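PDB 1IUG: putative aspartate aminotransferase from Thermus thermophilus, which probably catalyses pyridoxal-phosphate-dependent transamination, moving an amino group from an amino acid such as aspartate to a keto acid. Local coordinates for residues 35-46 and 236-247; 47-58 and 192-203. One frame throughout, in Å; residues are numbered along the deposited sequence.

Interaction 1. Residues 35-46 and 236-247; sequences VFLKARGLLREA and VLAVAAVLEEVL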
loop_
_atom_site.group_PDB
_atom_site.type_symbol
_atom_site.label_atom_id
_atom_site.label_comp_id
_atom_site.label_asym_id
_atom_site.label_seq_id
_atom_site.Cartn_x
_atom_site.Cartn_y
_atom_site.Cartn_z
ATOM N N VAL A 35 -18.761 4.474 -0.359
ATOM C CA VAL A 35 -18.037 3.964 0.805
ATOM C C VAL A 35 -16.753 4.771 0.976
ATOM O O VAL A 35 -16.409 5.177 2.083
ATOM C CB VAL A 35 -17.682 2.463 0.663
ATOM C CG1 VAL A 35 -16.802 2.019 1.818
ATOM C CG2 VAL A 35 -18.945 1.630 0.651
ATOM N N PHE A 36 -16.075 5.035 -0.138
ATOM C CA PHE A 36 -14.834 5.802 -0.121
ATOM C C PHE A 36 -15.108 7.208 0.410
ATOM O O PHE A 36 -14.413 7.681 1.306
ATOM C CB PHE A 36 -14.228 5.869 -1.524
ATOM C CG PHE A 36 -12.756 6.132 -1.531
ATOM C CD1 PHE A 36 -11.851 5.088 -1.338
ATOM C CD2 PHE A 36 -12.262 7.422 -1.726
ATOM C CE1 PHE A 36 -10.476 5.321 -1.340
ATOM C CE2 PHE A 36 -10.892 7.666 -1.729
ATOM C CZ PHE A 36 -9.993 6.612 -1.536
ATOM N N LEU A 37 -16.130 7.861 -0.137
ATOM C CA LEU A 37 -16.519 9.201 0.306
ATOM C C LEU A 37 -16.936 9.177 1.774
ATOM O O LEU A 37 -16.677 10.122 2.518
ATOM C CB LEU A 37 -17.676 9.735 -0.541
ATOM C CG LEU A 37 -17.287 10.406 -1.855
ATOM C CD1 LEU A 37 -18.534 10.716 -2.666
ATOM C CD2 LEU A 37 -16.498 11.677 -1.568
ATOM N N LYS A 38 -17.585 8.088 2.176
ATOM C CA LYS A 38 -18.031 7.902 3.551
ATOM C C LYS A 38 -16.795 7.893 4.457
ATOM O O LYS A 38 -16.743 8.595 5.464
ATOM C CB LYS A 38 -18.772 6.568 3.670
ATOM C CG LYS A 38 -20.009 6.566 4.562
ATOM C CD LYS A 38 -19.693 6.948 5.997
ATOM C CE LYS A 38 -20.935 6.940 6.897
ATOM N NZ LYS A 38 -22.200 6.557 6.195
ATOM N N ALA A 39 -15.793 7.102 4.082
ATOM C CA ALA A 39 -14.560 7.011 4.861
ATOM C C ALA A 39 -13.861 8.366 4.928
ATOM O O ALA A 39 -13.401 8.767 5.992
ATOM C CB ALA A 39 -13.635 5.956 4.267
ATOM N N ARG A 40 -13.803 9.061 3.788
ATOM C CA ARG A 40 -13.192 10.393 3.675
ATOM C C ARG A 40 -13.800 11.280 4.778
ATOM O O ARG A 40 -13.084 11.884 5.583
ATOM C CB ARG A 40 -13.571 11.034 2.329
ATOM C CG ARG A 40 -12.986 10.497 1.003
ATOM C CD ARG A 40 -11.476 10.573 0.832
ATOM N NE ARG A 40 -10.917 11.921 0.996
ATOM C CZ ARG A 40 -11.435 13.070 0.550
ATOM N NH1 ARG A 40 -12.570 13.117 -0.139
ATOM N NH2 ARG A 40 -10.837 14.203 0.873
ATOM N N GLY A 41 -15.133 11.336 4.788
ATOM C CA GLY A 41 -15.879 12.139 5.741
ATOM C C GLY A 41 -15.689 11.776 7.198
ATOM O O GLY A 41 -15.625 12.662 8.053
ATOM N N LEU A 42 -15.616 10.482 7.490
ATOM C CA LEU A 42 -15.422 10.028 8.862
ATOM C C LEU A 42 -14.011 10.351 9.382
ATOM O O LEU A 42 -13.843 10.748 10.533
ATOM C CB LEU A 42 -15.717 8.530 8.969
ATOM C CG LEU A 42 -17.183 8.147 8.737
ATOM C CD1 LEU A 42 -17.324 6.639 8.675
ATOM C CD2 LEU A 42 -18.066 8.731 9.844
ATOM N N LEU A 43 -13.007 10.191 8.527
ATOM C CA LEU A 43 -11.623 10.485 8.903
ATOM C C LEU A 43 -11.484 11.985 9.131
ATOM O O LEU A 43 -10.656 12.443 9.918
ATOM C CB LEU A 43 -10.672 10.014 7.801
ATOM C CG LEU A 43 -10.441 8.500 7.762
ATOM C CD1 LEU A 43 -9.934 8.058 6.401
ATOM C CD2 LEU A 43 -9.468 8.113 8.865
ATOM N N ARG A 44 -12.326 12.728 8.423
ATOM C CA ARG A 44 -12.417 14.180 8.480
ATOM C C ARG A 44 -12.807 14.568 9.907
ATOM O O ARG A 44 -12.184 15.437 10.518
ATOM C CB ARG A 44 -13.499 14.593 7.486
ATOM C CG ARG A 44 -13.112 15.608 6.454
ATOM C CD ARG A 44 -12.725 16.927 7.045
ATOM N NE ARG A 44 -13.924 17.707 7.359
ATOM C CZ ARG A 44 -14.959 17.889 6.536
ATOM N NH1 ARG A 44 -14.975 17.348 5.321
ATOM N NH2 ARG A 44 -15.991 18.624 6.930
ATOM N N GLU A 45 -13.828 13.896 10.434
ATOM C CA GLU A 45 -14.306 14.127 11.794
ATOM C C GLU A 45 -13.274 13.644 12.807
ATOM O O GLU A 45 -13.036 14.296 13.815
ATOM C CB GLU A 45 -15.605 13.368 12.049
ATOM C CG GLU A 45 -16.809 13.845 11.273
ATOM C CD GLU A 45 -18.057 13.033 11.601
ATOM O OE1 GLU A 45 -18.207 12.610 12.773
ATOM O OE2 GLU A 45 -18.882 12.812 10.686
ATOM N N ALA A 46 -12.696 12.476 12.545
ATOM C CA ALA A 46 -11.695 11.888 13.428
ATOM C C ALA A 46 -10.489 12.803 13.617
ATOM O O ALA A 46 -9.968 12.919 14.725
ATOM C CB ALA A 46 -11.253 10.526 12.893
ATOM N N VAL A 236 -10.568 -0.078 3.195
ATOM C CA VAL A 236 -11.320 1.164 3.324
ATOM C C VAL A 236 -12.675 0.861 3.966
ATOM O O VAL A 236 -13.144 1.617 4.821
ATOM C CB VAL A 236 -11.508 1.864 1.947
ATOM C CG1 VAL A 236 -12.423 3.075 2.079
ATOM C CG2 VAL A 236 -10.159 2.307 1.403
ATOM N N LEU A 237 -13.274 -0.266 3.579
ATOM C CA LEU A 237 -14.558 -0.704 4.132
ATOM C C LEU A 237 -14.419 -0.930 5.631
ATOM O O LEU A 237 -15.287 -0.530 6.412
ATOM C CB LEU A 237 -15.017 -2.007 3.475
ATOM C CG LEU A 237 -15.930 -1.892 2.257
ATOM C CD1 LEU A 237 -16.009 -3.237 1.539
ATOM C CD2 LEU A 237 -17.312 -1.424 2.705
ATOM N N ALA A 238 -13.326 -1.591 6.012
ATOM C CA ALA A 238 -13.029 -1.880 7.413
ATOM C C ALA A 238 -12.853 -0.585 8.219
ATOM O O ALA A 238 -13.340 -0.473 9.343
ATOM C CB ALA A 238 -11.776 -2.753 7.514
ATOM N N VAL A 239 -12.158 0.388 7.633
ATOM C CA VAL A 239 -11.936 1.677 8.284
ATOM C C VAL A 239 -13.269 2.396 8.509
ATOM O O VAL A 239 -13.525 2.915 9.596
ATOM C CB VAL A 239 -10.986 2.580 7.442
ATOM C CG1 VAL A 239 -10.984 4.012 7.982
ATOM C CG2 VAL A 239 -9.567 2.011 7.466
ATOM N N ALA A 240 -14.119 2.403 7.484
ATOM C CA ALA A 240 -15.427 3.050 7.561
ATOM C C ALA A 240 -16.308 2.415 8.646
ATOM O O ALA A 240 -16.898 3.121 9.467
ATOM C CB ALA A 240 -16.120 2.988 6.207
ATOM N N ALA A 241 -16.362 1.084 8.657
ATOM C CA ALA A 241 -17.149 0.330 9.637
ATOM C C ALA A 241 -16.740 0.618 11.085
ATOM O O ALA A 241 -17.596 0.780 11.954
ATOM C CB ALA A 241 -17.044 -1.166 9.353
ATOM N N VAL A 242 -15.434 0.666 11.345
ATOM C CA VAL A 242 -14.937 0.944 12.691
ATOM C C VAL A 242 -15.236 2.382 13.111
ATOM O O VAL A 242 -15.719 2.621 14.221
ATOM C CB VAL A 242 -13.413 0.666 12.811
ATOM C CG1 VAL A 242 -12.866 1.228 14.113
ATOM C CG2 VAL A 242 -13.153 -0.830 12.759
ATOM N N LEU A 243 -14.954 3.335 12.227
ATOM C CA LEU A 243 -15.203 4.741 12.531
ATOM C C LEU A 243 -16.679 5.017 12.791
ATOM O O LEU A 243 -17.013 5.841 13.639
ATOM C CB LEU A 243 -14.679 5.649 11.416
ATOM C CG LEU A 243 -13.154 5.790 11.348
ATOM C CD1 LEU A 243 -12.761 6.600 10.126
ATOM C CD2 LEU A 243 -12.629 6.440 12.624
ATOM N N GLU A 244 -17.558 4.321 12.075
ATOM C CA GLU A 244 -18.998 4.492 12.260
ATOM C C GLU A 244 -19.442 4.112 13.668
ATOM O O GLU A 244 -20.362 4.715 14.213
ATOM C CB GLU A 244 -19.786 3.667 11.239
ATOM C CG GLU A 244 -20.008 4.373 9.915
ATOM C CD GLU A 244 -20.734 3.506 8.904
ATOM O OE1 GLU A 244 -20.205 3.333 7.784
ATOM O OE2 GLU A 244 -21.833 3.003 9.226
ATOM N N GLU A 245 -18.781 3.116 14.253
ATOM C CA GLU A 245 -19.118 2.663 15.595
ATOM C C GLU A 245 -18.424 3.454 16.707
ATOM O O GLU A 245 -19.036 3.758 17.731
ATOM C CB GLU A 245 -18.795 1.175 15.756
ATOM C CG GLU A 245 -19.291 0.600 17.081
ATOM C CD GLU A 245 -18.841 -0.826 17.322
ATOM O OE1 GLU A 245 -17.981 -1.032 18.208
ATOM O OE2 GLU A 245 -19.357 -1.740 16.641
ATOM N N VAL A 246 -17.158 3.800 16.495
ATOM C CA VAL A 246 -16.382 4.522 17.499
ATOM C C VAL A 246 -16.641 6.023 17.623
ATOM O O VAL A 246 -16.749 6.537 18.734
ATOM C CB VAL A 246 -14.859 4.277 17.308
ATOM C CG1 VAL A 246 -14.050 5.158 18.253
ATOM C CG2 VAL A 246 -14.534 2.815 17.563
ATOM N N LEU A 247 -16.743 6.717 16.493
ATOM C CA LEU A 247 -16.958 8.163 16.494
ATOM C C LEU A 247 -18.104 8.713 17.358
ATOM O O LEU A 247 -17.945 9.753 18.007
ATOM C CB LEU A 247 -17.042 8.690 15.060
ATOM C CG LEU A 247 -15.890 9.608 14.632
ATOM C CD1 LEU A 247 -14.552 9.109 15.158
ATOM C CD2 LEU A 247 -15.856 9.727 13.120
#

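Interaction 2. Residues 47-58 and 192-203; sequences FRTEGEVLILTG and GLGFVALSPRAL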
loop_
_atom_site.group_PDB
_atom_site.type_symbol
_atom_site.label_atom_id
_atom_site.label_comp_id
_atom_site.label_asym_id
_atom_site.label_seq_id
_atom_site.Cartn_x
_atom_site.Cartn_y
_atom_site.Cartn_z
ATOM N N PHE A 47 -10.062 13.461 12.542
ATOM C CA PHE A 47 -8.917 14.367 12.592
ATOM C C PHE A 47 -9.254 15.767 13.116
ATOM O O PHE A 47 -8.348 16.538 13.445
ATOM C CB PHE A 47 -8.267 14.495 11.211
ATOM C CG PHE A 47 -7.206 13.467 10.937
ATOM C CD1 PHE A 47 -7.430 12.443 10.019
ATOM C CD2 PHE A 47 -5.966 13.543 11.569
ATOM C CE1 PHE A 47 -6.432 11.517 9.732
ATOM C CE2 PHE A 47 -4.964 12.621 11.288
ATOM C CZ PHE A 47 -5.195 11.608 10.370
ATOM N N ARG A 48 -10.545 16.098 13.169
ATOM C CA ARG A 48 -10.992 17.407 13.650
ATOM C C ARG A 48 -10.431 18.486 12.733
ATOM O O ARG A 48 -9.611 19.303 13.150
ATOM C CB ARG A 48 -10.484 17.670 15.074
ATOM C CG ARG A 48 -10.969 16.735 16.161
ATOM C CD ARG A 48 -12.468 16.755 16.337
ATOM N NE ARG A 48 -12.866 16.050 17.559
ATOM C CZ ARG A 48 -12.548 16.436 18.795
ATOM N NH1 ARG A 48 -11.822 17.534 18.998
ATOM N NH2 ARG A 48 -12.956 15.718 19.836
ATOM N N THR A 49 -10.831 18.452 11.469
ATOM C CA THR A 49 -10.355 19.436 10.510
ATOM C C THR A 49 -11.450 19.848 9.542
ATOM O O THR A 49 -12.417 19.125 9.332
ATOM C CB THR A 49 -9.120 18.923 9.708
ATOM O OG1 THR A 49 -8.679 19.946 8.802
ATOM C CG2 THR A 49 -9.461 17.679 8.906
ATOM N N GLU A 50 -11.306 21.047 8.996
ATOM C CA GLU A 50 -12.252 21.563 8.022
ATOM C C GLU A 50 -11.649 21.270 6.650
ATOM O O GLU A 50 -12.257 21.547 5.617
ATOM C CB GLU A 50 -12.424 23.073 8.210
ATOM C CG GLU A 50 -13.772 23.613 7.749
ATOM C CD GLU A 50 -14.925 23.098 8.594
ATOM O OE1 GLU A 50 -14.888 23.282 9.832
ATOM O OE2 GLU A 50 -15.868 22.507 8.019
ATOM N N GLY A 51 -10.446 20.692 6.662
ATOM C CA GLY A 51 -9.741 20.360 5.437
ATOM C C GLY A 51 -10.115 19.031 4.814
ATOM O O GLY A 51 -11.257 18.587 4.910
ATOM N N GLU A 52 -9.140 18.385 4.179
ATOM C CA GLU A 52 -9.367 17.107 3.509
ATOM C C GLU A 52 -8.432 16.016 4.007
ATOM O O GLU A 52 -7.300 16.282 4.404
ATOM C CB GLU A 52 -9.158 17.256 1.997
ATOM C CG GLU A 52 -10.009 18.318 1.313
ATOM C CD GLU A 52 -11.479 17.944 1.198
ATOM O OE1 GLU A 52 -11.828 16.752 1.338
ATOM O OE2 GLU A 52 -12.295 18.856 0.954
ATOM N N VAL A 53 -8.921 14.785 3.991
ATOM C CA VAL A 53 -8.116 13.645 4.397
ATOM C C VAL A 53 -7.991 12.739 3.177
ATOM O O VAL A 53 -8.991 12.399 2.538
ATOM C CB VAL A 53 -8.749 12.859 5.568
ATOM C CG1 VAL A 53 -7.803 11.745 6.015
ATOM C CG2 VAL A 53 -9.050 13.795 6.736
ATOM N N LEU A 54 -6.755 12.424 2.809
ATOM C CA LEU A 54 -6.498 11.561 1.663
ATOM C C LEU A 54 -6.137 10.144 2.114
ATOM O O LEU A 54 -5.376 9.960 3.068
ATOM C CB LEU A 54 -5.376 12.149 0.804
ATOM C CG LEU A 54 -5.686 13.513 0.176
ATOM C CD1 LEU A 54 -4.465 14.058 -0.537
ATOM C CD2 LEU A 54 -6.864 13.390 -0.779
ATOM N N ILE A 55 -6.732 9.156 1.450
ATOM C CA ILE A 55 -6.486 7.751 1.744
ATOM C C ILE A 55 -5.458 7.206 0.753
ATOM O O ILE A 55 -5.683 7.218 -0.460
ATOM C CB ILE A 55 -7.774 6.921 1.622
ATOM C CG1 ILE A 55 -8.840 7.468 2.578
ATOM C CG2 ILE A 55 -7.483 5.445 1.891
ATOM C CD1 ILE A 55 -10.141 6.704 2.542
ATOM N N LEU A 56 -4.328 6.742 1.278
ATOM C CA LEU A 56 -3.255 6.198 0.446
ATOM C C LEU A 56 -3.074 4.714 0.711
ATOM O O LEU A 56 -3.177 4.258 1.852
ATOM C CB LEU A 56 -1.937 6.919 0.737
ATOM C CG LEU A 56 -1.911 8.450 0.651
ATOM C CD1 LEU A 56 -0.507 8.931 0.955
ATOM C CD2 LEU A 56 -2.351 8.935 -0.719
ATOM N N THR A 57 -2.810 3.960 -0.347
ATOM C CA THR A 57 -2.601 2.530 -0.214
ATOM C C THR A 57 -1.117 2.292 0.041
ATOM O O THR A 57 -0.282 2.442 -0.851
ATOM C CB THR A 57 -3.107 1.778 -1.464
ATOM O OG1 THR A 57 -4.524 1.971 -1.575
ATOM C CG2 THR A 57 -2.820 0.282 -1.358
ATOM N N GLY A 58 -0.806 1.992 1.295
ATOM C CA GLY A 58 0.565 1.756 1.717
ATOM C C GLY A 58 0.629 1.890 3.230
ATOM O O GLY A 58 -0.398 2.123 3.865
ATOM N N GLY A 192 -1.910 -1.516 5.753
ATOM C CA GLY A 192 -2.208 -1.380 4.339
ATOM C C GLY A 192 -2.682 -0.011 3.883
ATOM O O GLY A 192 -2.699 0.266 2.686
ATOM N N LEU A 193 -3.103 0.829 4.824
ATOM C CA LEU A 193 -3.558 2.176 4.493
ATOM C C LEU A 193 -2.809 3.235 5.291
ATOM O O LEU A 193 -2.403 3.004 6.431
ATOM C CB LEU A 193 -5.061 2.336 4.755
ATOM C CG LEU A 193 -6.064 1.495 3.965
ATOM C CD1 LEU A 193 -7.477 1.864 4.403
ATOM C CD2 LEU A 193 -5.891 1.730 2.465
ATOM N N GLY A 194 -2.595 4.380 4.650
ATOM C CA GLY A 194 -1.942 5.512 5.282
ATOM C C GLY A 194 -2.842 6.704 5.003
ATOM O O GLY A 194 -3.526 6.730 3.974
ATOM N N PHE A 195 -2.897 7.664 5.921
ATOM C CA PHE A 195 -3.745 8.838 5.722
ATOM C C PHE A 195 -2.988 10.154 5.875
ATOM O O PHE A 195 -2.162 10.316 6.773
ATOM C CB PHE A 195 -4.923 8.832 6.704
ATOM C CG PHE A 195 -5.602 7.505 6.829
ATOM C CD1 PHE A 195 -5.322 6.672 7.908
ATOM C CD2 PHE A 195 -6.497 7.071 5.858
ATOM C CE1 PHE A 195 -5.919 5.425 8.013
ATOM C CE2 PHE A 195 -7.101 5.823 5.957
ATOM C CZ PHE A 195 -6.811 4.999 7.034
ATOM N N VAL A 196 -3.268 11.082 4.971
ATOM C CA VAL A 196 -2.665 12.404 5.011
ATOM C C VAL A 196 -3.813 13.394 5.167
ATOM O O VAL A 196 -4.680 13.509 4.291
ATOM C CB VAL A 196 -1.882 12.749 3.722
ATOM C CG1 VAL A 196 -1.295 14.154 3.839
ATOM C CG2 VAL A 196 -0.768 11.746 3.490
ATOM N N ALA A 197 -3.860 14.029 6.333
ATOM C CA ALA A 197 -4.884 15.019 6.629
ATOM C C ALA A 197 -4.275 16.394 6.393
ATOM O O ALA A 197 -3.204 16.700 6.912
ATOM C CB ALA A 197 -5.362 14.880 8.071
ATOM N N LEU A 198 -4.962 17.204 5.594
ATOM C CA LEU A 198 -4.508 18.547 5.258
ATOM C C LEU A 198 -5.538 19.600 5.656
ATOM O O LEU A 198 -6.697 19.539 5.240
ATOM C CB LEU A 198 -4.250 18.648 3.749
ATOM C CG LEU A 198 -3.229 17.682 3.138
ATOM C CD1 LEU A 198 -3.428 17.589 1.643
ATOM C CD2 LEU A 198 -1.814 18.123 3.481
ATOM N N SER A 199 -5.104 20.567 6.457
ATOM C CA SER A 199 -5.970 21.659 6.895
ATOM C C SER A 199 -6.179 22.610 5.711
ATOM O O SER A 199 -5.465 22.524 4.701
ATOM C CB SER A 199 -5.307 22.422 8.051
ATOM O OG SER A 199 -4.159 23.124 7.602
ATOM N N PRO A 200 -7.173 23.516 5.807
ATOM C CA PRO A 200 -7.432 24.467 4.716
ATOM C C PRO A 200 -6.172 25.267 4.390
ATOM O O PRO A 200 -5.851 25.505 3.228
ATOM C CB PRO A 200 -8.531 25.356 5.303
ATOM C CG PRO A 200 -9.299 24.391 6.166
ATOM C CD PRO A 200 -8.190 23.644 6.868
ATOM N N ARG A 201 -5.438 25.617 5.442
ATOM C CA ARG A 201 -4.187 26.365 5.365
ATOM C C ARG A 201 -3.205 25.598 4.462
ATOM O O ARG A 201 -2.663 26.148 3.500
ATOM C CB ARG A 201 -3.630 26.480 6.792
ATOM C CG ARG A 201 -2.915 27.769 7.202
ATOM C CD ARG A 201 -1.683 28.076 6.389
ATOM N NE ARG A 201 -0.804 29.017 7.090
ATOM C CZ ARG A 201 0.159 28.664 7.939
ATOM N NH1 ARG A 201 0.381 27.387 8.213
ATOM N NH2 ARG A 201 0.930 29.588 8.489
ATOM N N ALA A 202 -3.029 24.310 4.753
ATOM C CA ALA A 202 -2.119 23.447 4.000
ATOM C C ALA A 202 -2.545 23.212 2.549
ATOM O O ALA A 202 -1.699 23.084 1.664
ATOM C CB ALA A 202 -1.947 22.113 4.722
ATOM N N LEU A 203 -3.852 23.166 2.312
ATOM C CA LEU A 203 -4.387 22.945 0.971
ATOM C C LEU A 203 -3.979 24.035 -0.019
ATOM O O LEU A 203 -3.725 23.751 -1.190
ATOM C CB LEU A 203 -5.914 22.807 1.018
ATOM C CG LEU A 203 -6.474 21.542 1.681
ATOM C CD1 LEU A 203 -7.979 21.662 1.873
ATOM C CD2 LEU A 203 -6.140 20.315 0.841
#

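Interaction 1. Residues 35-46 and 236-247
Two helices, 30-47 and 233-246, pack against each other on one face of the large mixed sheet, and Ala-39 and Ala-240 sit where they come together. Their CB atoms are 4.3 Å apart, and with only methyl groups at this point the segment axes approach to 9.0 Å, crossing at 47° with the two helices running broadly the same way. On the N-terminal side of the alanines, Val-236 spreads its two methyls: CG1 lies 3.8 Å from Ala-39 CB and also meets Phe-36 CD1, while CG2 reaches CE1 of the same ring. Val-35 meets Leu-237 nearby, its CG1 3.6 Å from Leu-237 CD2, the two side chains crossing at about a right angle. CG1 is anti to the backbone N of Val-35 (chi1 174°), which directs that methyl at the leucine.

Beyond the alanines leucines carry most of the contact. Leu-243 CD1 meets both Leu-42 CB and Leu-43 CG, lying 3.8 Å from Leu-43 CG. Leu-42 CD1 lies over the backbone of the other helix, 3.6 Å from Ala-240 O, and against Glu-244 CG. At the far end Leu-247 CD2 touches Leu-42 O and the aliphatic CB of Glu-45. Along the exposed margin Lys-38 and Glu-244 cross nearly perpendicularly; Lys-38 NZ stands 4.1 Å from Glu-244 OE1, too long for a salt bridge, though opposite charges this near probably attract.

Underneath, Leu-43 and Val-239 both rest on Phe-195, and Ala-39 and Phe-36 on Ile-55, tying the helix pair to strands 52-57 and 193-198. An apolar helix layer covering one side of a mixed sheet in this way belongs to the alpha/beta/alpha large domain of fold-type I pyridoxal-phosphate enzymes.

Interaction 2. Residues 47-58 and 192-203
Ala-197 points its methyl squarely into the ring of Phe-47: Ala-197 CB stands 3.6 Å from the ring centroid and only 7° off the normal, a CH-pi contact over the face. Phe-195 CB comes to that ring's edge instead. The contact lies where strand 52-57, an outermost strand of the mixed sheet within this chain, pairs antiparallel with 193-198, as in the large domain of fold-type I aminotransferases.

Three hydrogen-bonded pairs, Glu-52 with Leu-198, Leu-54 with Val-196 and Leu-56 with Gly-194, stitch the strands with two bonds each. The bond from Leu-54 N to Val-196 O is 2.8 Å and almost straight at 176°, though its donor tilts out of the carbonyl plane. Past the last pair, Gly-58 N reaches Gly-192 O from well above the carbonyl plane, bent to 132° at the hydrogen.

Val-53, Ile-55, Phe-195 and Ala-197 face helices 30-47 and 233-246. Ile-55 and Phe-195 run side by side, Ile-55 CG1 at the ring edge, 4.1 Å from Phe-195 CD2, while Ile-55 CG2, anti to the backbone N, extends to Leu-193 CD2. On the other face Leu-56 CD1 touches Val-196 CG2 at 3.8 Å, and helix 215-222 packs over Leu-54 and Val-196.

At the opposite end Gly-51 lies so close to the partner strand that its CA makes a 3.2 Å C-H...O contact with Leu-198 O. Pro-200 CD packs against Gly-51 N. Ser-199 N-caps the short helix that follows: OG accepts from Ala-202 N and is also bonded to Asp-177 O. Thr-49 forms an ST turn, its OG1 accepting from Gly-51 N at 2.9 Å while also hydrogen-bonded to Glu-172 OE2.

In the fold
Interaction 1 is the helical cover and interaction 2 the sheet edge beneath it, their centres about 13 Å apart. Helix 30-47 leads through the short turn 48-51 into strand 52-57, so one continuous piece of chain supplies a segment to each; interaction 2 as a whole is nested within the stretch of chain that interaction 1 closes. Polar links also join the two: Arg-40, on the side of its helix turned from interaction 1, forms a salt bridge from NH2 to Glu-52 OE1 at 2.8 Å, and its NE probably hydrogen-bonds Val-53 O. Neither contact lies at the cofactor site, but strand 193-198 follows closely after Lys-185, which carries pyridoxal phosphate, and Leu-187 touches both Leu-243 and Phe-195.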